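Local coordinates for Alr1585 protein (Nostoc sp., PDB 5C2I) that is a haem-containing dye-decolorizing (DyP-type) peroxidase, which probably uses hydrogen peroxide to oxidise dyes and other organic substrates at its iron porphyrin, at residues A[99-102]-A[103-106]; A[135-138]-A[139-142]; A[398-401]-A[402-406]. The protein carries 1 engineered substitution. All coordinates share one frame; numbering follows the deposited sequence.

Interaction 1. Residues A[99-102]-A[103-106]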
# COMPACT_ATOMS: atom_id res chain seq x y z
N SER A 99 31.18 -22.28 17.09
CA SER A 99 31.52 -22.05 18.49
C SER A 99 32.82 -22.78 18.84
O SER A 99 33.28 -23.64 18.07
CB SER A 99 30.40 -22.57 19.42
OG SER A 99 30.35 -24.00 19.42
N ARG A 100 33.38 -22.48 20.01
CA ARG A 100 34.50 -23.27 20.48
C ARG A 100 34.15 -24.76 20.56
O ARG A 100 34.95 -25.64 20.16
CB ARG A 100 35.05 -22.77 21.82
CG ARG A 100 36.26 -23.62 22.32
CD ARG A 100 35.84 -24.74 23.28
NE ARG A 100 35.31 -24.19 24.55
CZ ARG A 100 34.80 -24.88 25.56
NH1 ARG A 100 34.78 -26.20 25.56
NH2 ARG A 100 34.40 -24.23 26.65
N HIS A 101 32.95 -25.08 21.08
CA HIS A 101 32.53 -26.49 21.15
C HIS A 101 32.49 -27.11 19.76
O HIS A 101 32.78 -28.30 19.57
CB HIS A 101 31.19 -26.66 21.89
CG HIS A 101 31.30 -26.68 23.39
ND1 HIS A 101 30.91 -25.62 24.18
CD2 HIS A 101 31.77 -27.62 24.25
CE1 HIS A 101 31.10 -25.91 25.45
NE2 HIS A 101 31.62 -27.11 25.52
N GLY A 102 32.10 -26.32 18.78
CA GLY A 102 32.06 -26.79 17.40
C GLY A 102 33.43 -27.15 16.86
O GLY A 102 33.58 -28.14 16.17
N TYR A 103 34.41 -26.32 17.15
CA TYR A 103 35.80 -26.63 16.81
C TYR A 103 36.26 -27.92 17.45
O TYR A 103 36.92 -28.75 16.81
CB TYR A 103 36.74 -25.48 17.21
CG TYR A 103 36.89 -24.39 16.13
CD1 TYR A 103 37.86 -24.50 15.13
CD2 TYR A 103 36.09 -23.25 16.15
CE1 TYR A 103 38.03 -23.49 14.17
CE2 TYR A 103 36.22 -22.26 15.18
CZ TYR A 103 37.19 -22.39 14.19
OH TYR A 103 37.30 -21.41 13.23
N GLU A 104 35.88 -28.13 18.71
CA GLU A 104 36.25 -29.37 19.40
C GLU A 104 35.60 -30.58 18.74
O GLU A 104 36.25 -31.60 18.56
CB GLU A 104 35.92 -29.29 20.88
CG GLU A 104 36.81 -28.33 21.62
CD GLU A 104 36.44 -28.33 23.11
OE1 GLU A 104 35.29 -28.04 23.49
OE2 GLU A 104 37.27 -28.66 23.93
N TYR A 105 34.30 -30.46 18.41
CA TYR A 105 33.58 -31.52 17.70
C TYR A 105 34.32 -31.90 16.40
O TYR A 105 34.45 -33.08 16.09
CB TYR A 105 32.14 -31.10 17.38
CG TYR A 105 31.47 -32.15 16.54
CD1 TYR A 105 31.61 -32.14 15.16
CD2 TYR A 105 30.76 -33.18 17.12
CE1 TYR A 105 31.05 -33.15 14.39
CE2 TYR A 105 30.18 -34.18 16.37
CZ TYR A 105 30.33 -34.16 14.99
OH TYR A 105 29.77 -35.18 14.23
N LEU A 106 34.82 -30.89 15.70
CA LEU A 106 35.53 -31.06 14.46
C LEU A 106 36.98 -31.55 14.62
O LEU A 106 37.68 -31.69 13.64
CB LEU A 106 35.48 -29.75 13.65
CG LEU A 106 34.09 -29.38 13.17
CD1 LEU A 106 34.11 -27.96 12.60
CD2 LEU A 106 33.53 -30.38 12.17
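Arg-100 and Glu-104 meet one turn apart on helix 100-105 because their torsions fold the two chains toward each other. Arg-100 leaves the helix with CG opposite its own backbone N (chi1 -180°) and then bends at chi2 and chi3, which turns the guanidinium toward Glu-104, one turn on; Glu-104 sets CG beside its own N (chi1 -70°) and runs extended beyond it. The result is a salt bridge of the i to i+4 kind, with Arg-100 NH1 2.8 Å from Glu-104 OE1. The oxygen lies almost in the guanidinium plane, whereas NH1 comes to it from above the carboxylate, the two planes standing 76° apart. The aliphatic part of the arginine shares in the contact, Arg-100 CD lying 3.4 Å from Glu-104 OE1. His-101 runs alongside Glu-104 and brings its CD2 to 3.6 Å from the same OE1, while Arg-100 NH1 lies above one face of the imidazole, offset toward the rim.

At the start of the helix Ser-99 is the N-cap: its OG accepts from Gly-102 N at 3.0 Å. Regular i to i+4 backbone bonds follow, from Tyr-103 N to Ser-99 O (3.1 Å) through to Leu-106 N to Gly-102 O.

The short helix directly follows strand 93-98, an edge strand of its antiparallel sheet within the chain. Ser-99 OG is also hydrogen-bonded to Ile-148 O, and Arg-100 NE to Arg-120 O. Tyr-103 packs on Leu-98 and on Phe-457 of strand 448-458, while Tyr-105 and Leu-106 lean on helix 55-68 and the Tyr-105 hydroxyl bonds to Lys-51 O, joining this helix of the first ferredoxin-like domain to its neighbours.

Interaction 2. Residues A[135-138]-A[139-142]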
# COMPACT_ATOMS: atom_id res chain seq x y z
N PRO A 135 21.57 -13.47 33.58
CA PRO A 135 20.77 -14.32 34.42
C PRO A 135 21.24 -15.77 34.37
O PRO A 135 22.08 -16.13 33.56
CB PRO A 135 19.38 -14.21 33.80
CG PRO A 135 19.63 -13.99 32.37
CD PRO A 135 20.88 -13.14 32.32
N LYS A 136 20.70 -16.60 35.24
CA LYS A 136 21.11 -18.01 35.26
C LYS A 136 20.78 -18.69 33.95
O LYS A 136 19.77 -18.40 33.33
CB LYS A 136 20.43 -18.76 36.40
CG LYS A 136 20.84 -18.28 37.77
CD LYS A 136 20.23 -19.16 38.85
CE LYS A 136 20.50 -18.57 40.22
NZ LYS A 136 21.91 -18.80 40.62
N ILE A 137 21.65 -19.62 33.55
CA ILE A 137 21.49 -20.30 32.27
C ILE A 137 20.17 -21.08 32.26
O ILE A 137 19.57 -21.25 31.21
CB ILE A 137 22.71 -21.20 31.94
CG1 ILE A 137 23.86 -20.38 31.32
CG2 ILE A 137 22.38 -22.24 30.87
CD1 ILE A 137 24.21 -19.07 31.97
N ALA A 138 19.72 -21.54 33.42
CA ALA A 138 18.43 -22.26 33.51
C ALA A 138 17.22 -21.39 33.13
O ALA A 138 16.15 -21.92 32.91
CB ALA A 138 18.24 -22.86 34.92
N THR A 139 17.38 -20.06 33.09
CA THR A 139 16.30 -19.18 32.64
C THR A 139 16.26 -18.99 31.14
O THR A 139 15.32 -18.40 30.63
CB THR A 139 16.37 -17.78 33.28
OG1 THR A 139 17.50 -17.07 32.74
CG2 THR A 139 16.47 -17.88 34.80
N TRP A 140 17.29 -19.45 30.44
CA TRP A 140 17.35 -19.29 29.00
C TRP A 140 16.28 -20.11 28.30
O TRP A 140 15.82 -21.10 28.84
CB TRP A 140 18.69 -19.76 28.45
CG TRP A 140 19.88 -18.88 28.75
CD1 TRP A 140 19.97 -17.86 29.63
CD2 TRP A 140 21.18 -19.03 28.16
NE1 TRP A 140 21.26 -17.31 29.58
CE2 TRP A 140 22.02 -18.06 28.72
CE3 TRP A 140 21.72 -19.92 27.22
CZ2 TRP A 140 23.35 -17.89 28.31
CZ3 TRP A 140 23.06 -19.76 26.83
CH2 TRP A 140 23.84 -18.75 27.38
N GLU A 141 15.87 -19.65 27.13
CA GLU A 141 15.04 -20.48 26.27
C GLU A 141 15.73 -21.81 25.99
O GLU A 141 16.96 -21.89 25.87
CB GLU A 141 14.68 -19.74 24.99
CG GLU A 141 13.62 -18.68 25.29
CD GLU A 141 13.20 -17.86 24.09
OE1 GLU A 141 13.58 -18.17 22.96
OE2 GLU A 141 12.45 -16.86 24.32
N LEU A 142 14.91 -22.87 25.95
CA LEU A 142 15.41 -24.26 25.84
C LEU A 142 16.43 -24.46 24.72
O LEU A 142 17.46 -25.08 24.94
CB LEU A 142 14.24 -25.24 25.64
CG LEU A 142 13.33 -25.47 26.84
CD1 LEU A 142 12.05 -26.18 26.40
CD2 LEU A 142 14.05 -26.29 27.91
O HOH W 1 22.79 -15.63 31.02
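Ile-137 and the indole of Trp-140 lie side by side and point the same way, the isoleucine spread across one face of the ring. Ile-137 CA sits 4.0 Å from the centroid of the five-membered ring and only 10° off its normal, a CH-pi contact made by the backbone carbon itself. Further out, Ile-137 CG1 covers the same face toward the rim, 3.9 Å from Trp-140 CE2, with CD1 just beyond the rim, beside CE2 and CZ2. Trp-140 can lie this way because its CG stands beside its own backbone N (chi1 -72°), which turns the indole back over the preceding turn.

The edge of the indole has a different task. A water lies in the ring plane, accepting from Trp-140 NE1 at 2.7 Å and donating to Pro-135 O, so that it ties the indole to the start of the segment.

On Thr-139, OG1 lies between the backbone N and the carbonyl carbon (chi1 70°), a position from which it donates to Lys-136 O at 2.7 Å, in the carbonyl plane. The same oxygen also accepts from Thr-139 N at 2.9 Å, this donor standing well above that plane; two bonds from one residue thus grip a single carbonyl. The threonine crosses Pro-135 at about a right angle, with Pro-135 CB 3.6 Å from Thr-139 OG1.

Lys-124 and Met-450 lie against Trp-140 from outside, and Glu-141 forms a salt bridge with Lys-258 and a hydrogen bond with Gln-171 of the second subunit. Trp-140 N donates to Ile-137 O at 3.0 Å; this bond and that from Thr-139 N to Lys-136 O both span i to i+3, the pattern of a short 3-10 turn, here within the loop linking helices 126-132 and 142-145.

Interaction 3. Residues A[398-401]-A[402-406]. With HEM (protoporphyrin IX containing Fe), chain E.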
# COMPACT_ATOMS: atom_id res chain seq x y z
N ASN A 398 32.11 -7.49 25.56
CA ASN A 398 32.10 -7.77 27.00
C ASN A 398 32.47 -6.53 27.81
O ASN A 398 31.92 -6.30 28.91
CB ASN A 398 33.03 -8.92 27.39
CG ASN A 398 32.40 -10.29 27.18
OD1 ASN A 398 31.42 -10.45 26.47
ND2 ASN A 398 33.00 -11.29 27.79
N PHE A 399 33.44 -5.78 27.29
CA PHE A 399 33.89 -4.52 27.91
C PHE A 399 32.75 -3.50 27.96
O PHE A 399 32.49 -2.93 29.00
CB PHE A 399 35.08 -3.98 27.13
CG PHE A 399 35.86 -2.92 27.84
CD1 PHE A 399 35.43 -1.59 27.83
CD2 PHE A 399 37.06 -3.24 28.47
CE1 PHE A 399 36.16 -0.61 28.48
CE2 PHE A 399 37.81 -2.25 29.10
CZ PHE A 399 37.34 -0.93 29.14
N MET A 400 32.05 -3.34 26.84
CA MET A 400 31.00 -2.38 26.72
C MET A 400 29.87 -2.69 27.73
O MET A 400 29.40 -1.79 28.45
CB MET A 400 30.48 -2.35 25.30
CG MET A 400 29.49 -1.28 24.98
SD MET A 400 29.09 -1.26 23.23
CE MET A 400 30.57 -0.51 22.58
N GLN A 401 29.45 -3.96 27.78
CA GLN A 401 28.39 -4.36 28.72
C GLN A 401 28.86 -4.25 30.17
O GLN A 401 28.17 -3.65 31.02
CB GLN A 401 27.93 -5.78 28.43
CG GLN A 401 26.75 -6.25 29.29
CD GLN A 401 25.42 -5.72 28.81
OE1 GLN A 401 25.06 -5.84 27.63
NE2 GLN A 401 24.68 -5.11 29.71
N SER A 402 30.01 -4.86 30.47
CA SER A 402 30.41 -5.05 31.85
C SER A 402 31.07 -3.84 32.50
O SER A 402 30.92 -3.63 33.70
CB SER A 402 31.30 -6.31 31.98
OG SER A 402 32.61 -6.08 31.48
N ARG A 403 31.79 -3.05 31.71
CA ARG A 403 32.55 -1.91 32.25
C ARG A 403 31.87 -0.58 32.03
O ARG A 403 32.14 0.40 32.74
CB ARG A 403 33.96 -1.89 31.64
CG ARG A 403 34.73 -3.21 31.79
CD ARG A 403 35.47 -3.31 33.10
NE ARG A 403 36.48 -2.24 33.28
CZ ARG A 403 37.80 -2.36 33.06
NH1 ARG A 403 38.33 -3.51 32.64
NH2 ARG A 403 38.60 -1.31 33.26
N TRP A 404 31.03 -0.49 31.01
CA TRP A 404 30.35 0.77 30.65
C TRP A 404 28.86 0.76 31.01
O TRP A 404 28.42 1.53 31.86
CB TRP A 404 30.56 1.12 29.18
CG TRP A 404 31.99 1.54 28.87
CD1 TRP A 404 33.03 1.73 29.77
CD2 TRP A 404 32.51 1.91 27.57
NE1 TRP A 404 34.15 2.14 29.09
CE2 TRP A 404 33.85 2.27 27.75
CE3 TRP A 404 31.97 1.96 26.30
CZ2 TRP A 404 34.67 2.70 26.68
CZ3 TRP A 404 32.78 2.35 25.22
CH2 TRP A 404 34.11 2.71 25.42
N ALA A 405 28.11 -0.14 30.40
CA ALA A 405 26.67 -0.19 30.62
C ALA A 405 26.26 -0.54 32.06
O ALA A 405 25.46 0.18 32.67
CB ALA A 405 25.99 -1.10 29.61
N ASN A 406 26.80 -1.60 32.61
CA ASN A 406 26.38 -2.06 33.92
C ASN A 406 26.78 -1.19 35.11
O ASN A 406 25.95 -0.95 35.98
CB ASN A 406 26.88 -3.49 34.18
CG ASN A 406 26.24 -4.52 33.25
OD1 ASN A 406 25.29 -4.24 32.52
ND2 ASN A 406 26.77 -5.72 33.30
CHA HEM E . 22.87 2.38 19.87
CHB HEM E . 18.74 0.26 21.17
CHC HEM E . 21.25 -3.40 23.10
CHD HEM E . 25.35 -1.12 22.01
C1A HEM E . 21.52 2.13 20.08
C2A HEM E . 20.46 3.01 19.69
C3A HEM E . 19.31 2.41 20.06
C4A HEM E . 19.65 1.17 20.64
CMA HEM E . 17.90 2.90 19.85
CAA HEM E . 20.58 4.37 19.00
CBA HEM E . 20.62 4.39 17.47
CGA HEM E . 21.82 3.62 17.00
O1A HEM E . 22.97 4.15 16.93
O2A HEM E . 21.67 2.44 16.69
C1B HEM E . 19.09 -0.95 21.77
C2B HEM E . 18.14 -1.92 22.24
C3B HEM E . 18.82 -2.94 22.73
C4B HEM E . 20.23 -2.57 22.62
CMB HEM E . 16.66 -1.78 22.15
CAB HEM E . 18.38 -4.24 23.29
CBB HEM E . 17.20 -4.83 23.00
C1C HEM E . 22.61 -3.08 23.02
C2C HEM E . 23.65 -3.79 23.60
C3C HEM E . 24.81 -3.12 23.31
C4C HEM E . 24.46 -2.02 22.52
CMC HEM E . 23.57 -5.08 24.37
CAC HEM E . 26.18 -3.40 23.73
CBC HEM E . 26.60 -3.99 24.82
C1D HEM E . 24.95 -0.04 21.23
C2D HEM E . 25.93 0.85 20.63
C3D HEM E . 25.26 1.85 20.07
C4D HEM E . 23.84 1.52 20.31
CMD HEM E . 27.45 0.72 20.63
CAD HEM E . 25.84 3.00 19.30
CBD HEM E . 26.28 4.17 20.18
CGD HEM E . 26.88 5.24 19.32
O1D HEM E . 26.39 6.36 19.42
O2D HEM E . 27.87 5.02 18.54
NA HEM E . 21.02 1.05 20.72
NB HEM E . 20.28 -1.35 22.08
NC HEM E . 23.10 -1.95 22.44
ND HEM E . 23.71 0.43 21.09
FE HEM E . 22.05 -0.42 21.60
O HOH W 2 22.04 -1.79 19.71
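Phe-399 and Trp-404 form a T-shaped pair on helix 397-405, which widens into a pi-type turn near its end, in the C-terminal half of the DyP fold beside the haem. The phenyl edge points at the indole face with the planes 85° apart, and Phe-399 CE1 comes within 3.5 Å of Trp-404 NE1. His-360 stacks on Phe-399 and Phe-410 on Trp-404, so this side is closely filled.

The looser side belongs to Arg-403, an exposed residue whose bent chain crosses the phenyl ring; its CG lies over the ring centre, 4.0 Å away, a CH-pi contact.

In the wide turn the bonds reach i to i+5, with Ala-405 N donating to Met-400 O and Asn-406 N to Gln-401 O, each at 2.9 Å; those from Trp-404 N are weak. Toward the cofactor, Met-400 SD touches HEM CAC at 3.6 Å. Gln-401 CG is trans to its backbone N (chi1 -176°) and the chain then bends at chi2 (79°), so that OE1 faces the haem, 3.7 Å from HEM CMC, and NE2 faces Asn-406, itself bonded to Gln-423. Ile-421 O also receives Gln-401 NE2, which donates to Asn-406 OD1 at 3.0 Å.

Overall arrangement
All three are local contacts within continuous segments, spaced along the chain and not touching one another; the nearest atoms of interactions 2 and 3 are about 9 Å apart. Interaction 2 lies at the surface, in a loop beside the second subunit, and combines a 3-10 turn, a bridging water and an aliphatic chain on an indole face. Interactions 1 and 3 are partly buried on helices, but the first pairs charges on an outer face, whereas 398-406 packs its aromatic rings away from the haem, while Met-400 and Gln-401 meet the porphyrin. Interactions 1 and 2 belong to the N-terminal DyP domain and border strand 448-458; helix 126-132, just before interaction 2, packs on Asn-398 and Gln-401 of interaction 3.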